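Spore germination protein B3 (Bacillus subtilis subsp. subtilis, PDB 3N54) takes part in the spore germination response to the mixture of L-asparagine, glucose, fructose and potassium ions, as a lipoprotein component of a germinant receptor. Local coordinates at residues Q20-Y25 against G50-E55. Sequence-based numbering, arbitrary orientation.
Sequences QYKLTY and GKTILE
Lys51 CE lies over one face of the Tyr25 ring, offset toward the rim, in a CH-pi contact 4.2 Å from the ring centroid. Lys51 runs extended beside the ring, and Lys51 CG touches Tyr25 CD1. Lys51 NZ is farther off, at most a weak cation-pi partner. Lys51 O sits at the ring edge, in plane. Ile53 CD1 is also at the edge, 3.9 Å from CE1 of Tyr25. CG of Tyr25 stands anti to its own carbonyl carbon (chi1 -73°), beside the backbone N, and the ring leaves from there alongside Lys51. An alanine at Tyr25 would probably leave CG and CE of Lys51 without the ring they lie against and open a gap beside Ile53 CD1. At the Tyr21 ring, Glu55 O lies at the edge, 3.7 Å from Tyr21 CD1. The same oxygen accepts a hydrogen bond from Tyr21 N.

The two segments are antiparallel neighbours in a three-stranded sheet of the N-terminal domain. Strand 21-28 is central, and strand 8-15 flanks its other side, where Leu11 touches both Leu23 and Tyr25.

Leu23 and Ile53 form a hydrogen-bonded pair, with Ile53 N to Leu23 O at 2.8 Å. Their CB atoms meet on the Tyr25 side. On the opposite face, Leu54 CD2 presses on Lys22 CG at 3.5 Å, a tight contact. Gly50 N donates a hydrogen bond to Tyr25 O at 2.7 Å, from above the carbonyl plane.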
# COMPACT_ATOMS: atom_id res chain seq x y z
N GLN A 20 -35.52 4.68 -2.07
CA GLN A 20 -34.20 5.22 -1.88
C GLN A 20 -34.16 6.46 -2.74
O GLN A 20 -34.95 6.62 -3.66
CB GLN A 20 -33.11 4.20 -2.25
CG GLN A 20 -33.15 3.66 -3.67
CD GLN A 20 -32.41 2.33 -3.82
OE1 GLN A 20 -32.29 1.78 -4.92
NE2 GLN A 20 -31.90 1.80 -2.70
N TYR A 21 -33.26 7.35 -2.40
CA TYR A 21 -33.07 8.54 -3.19
C TYR A 21 -32.14 8.21 -4.35
O TYR A 21 -31.19 7.45 -4.21
CB TYR A 21 -32.54 9.66 -2.32
CG TYR A 21 -33.56 10.07 -1.31
CD1 TYR A 21 -33.50 9.59 -0.00
CD2 TYR A 21 -34.62 10.89 -1.66
CE1 TYR A 21 -34.47 9.96 0.93
CE2 TYR A 21 -35.57 11.25 -0.76
CZ TYR A 21 -35.50 10.79 0.54
OH TYR A 21 -36.47 11.15 1.44
N LYS A 22 -32.48 8.76 -5.52
CA LYS A 22 -31.65 8.62 -6.70
C LYS A 22 -31.46 9.99 -7.31
O LYS A 22 -32.41 10.61 -7.77
CB LYS A 22 -32.27 7.66 -7.72
CG LYS A 22 -31.32 7.32 -8.87
CD LYS A 22 -31.81 6.20 -9.78
CE LYS A 22 -32.87 6.69 -10.76
NZ LYS A 22 -33.06 5.73 -11.91
N LEU A 23 -30.23 10.49 -7.25
CA LEU A 23 -29.86 11.74 -7.88
C LEU A 23 -29.16 11.41 -9.18
O LEU A 23 -28.16 10.71 -9.17
CB LEU A 23 -28.93 12.56 -7.00
CG LEU A 23 -29.55 13.31 -5.83
CD1 LEU A 23 -30.05 12.36 -4.75
CD2 LEU A 23 -28.55 14.30 -5.25
N THR A 24 -29.71 11.88 -10.30
CA THR A 24 -29.08 11.68 -11.60
C THR A 24 -28.65 13.03 -12.15
O THR A 24 -29.49 13.85 -12.52
CB THR A 24 -30.01 10.98 -12.61
OG1 THR A 24 -30.58 9.81 -12.02
CG2 THR A 24 -29.23 10.58 -13.88
N TYR A 25 -27.35 13.28 -12.15
CA TYR A 25 -26.81 14.50 -12.72
C TYR A 25 -26.90 14.42 -14.24
O TYR A 25 -26.99 13.33 -14.81
CB TYR A 25 -25.39 14.76 -12.24
CG TYR A 25 -25.35 15.21 -10.80
CD1 TYR A 25 -25.49 14.29 -9.75
CD2 TYR A 25 -25.20 16.55 -10.48
CE1 TYR A 25 -25.47 14.71 -8.43
CE2 TYR A 25 -25.18 16.98 -9.16
CZ TYR A 25 -25.31 16.05 -8.14
OH TYR A 25 -25.28 16.48 -6.84
N GLY A 50 -24.99 12.30 -16.30
CA GLY A 50 -23.79 12.40 -15.49
C GLY A 50 -23.82 11.33 -14.43
O GLY A 50 -24.42 10.27 -14.63
N LYS A 51 -23.18 11.59 -13.30
CA LYS A 51 -23.15 10.60 -12.24
C LYS A 51 -24.52 10.38 -11.60
O LYS A 51 -25.40 11.25 -11.63
CB LYS A 51 -22.13 10.99 -11.16
CG LYS A 51 -22.50 12.19 -10.33
CD LYS A 51 -21.37 12.54 -9.36
CE LYS A 51 -21.58 13.89 -8.72
NZ LYS A 51 -20.38 14.33 -7.96
N THR A 52 -24.67 9.20 -11.03
CA THR A 52 -25.86 8.80 -10.32
C THR A 52 -25.48 8.54 -8.88
O THR A 52 -24.47 7.88 -8.61
CB THR A 52 -26.47 7.54 -10.94
OG1 THR A 52 -26.89 7.83 -12.28
CG2 THR A 52 -27.65 7.04 -10.14
N ILE A 53 -26.27 9.08 -7.95
CA ILE A 53 -26.07 8.86 -6.53
C ILE A 53 -27.29 8.11 -5.97
O ILE A 53 -28.42 8.59 -6.10
CB ILE A 53 -25.89 10.16 -5.76
CG1 ILE A 53 -24.75 10.99 -6.36
CG2 ILE A 53 -25.59 9.88 -4.30
CD1 ILE A 53 -24.45 12.26 -5.55
N LEU A 54 -27.04 6.94 -5.38
CA LEU A 54 -28.08 6.13 -4.77
C LEU A 54 -27.90 6.13 -3.27
O LEU A 54 -26.80 5.89 -2.76
CB LEU A 54 -28.05 4.70 -5.29
CG LEU A 54 -28.55 4.44 -6.72
CD1 LEU A 54 -28.27 3.00 -7.13
CD2 LEU A 54 -30.04 4.76 -6.87
N GLU A 55 -28.98 6.41 -2.54
CA GLU A 55 -28.91 6.43 -1.09
C GLU A 55 -30.27 6.24 -0.42
O GLU A 55 -31.27 6.81 -0.85
CB GLU A 55 -28.33 7.75 -0.61
CG GLU A 55 -28.03 7.74 0.87
CD GLU A 55 -27.29 8.96 1.34
OE1 GLU A 55 -27.36 10.01 0.66
OE2 GLU A 55 -26.63 8.87 2.40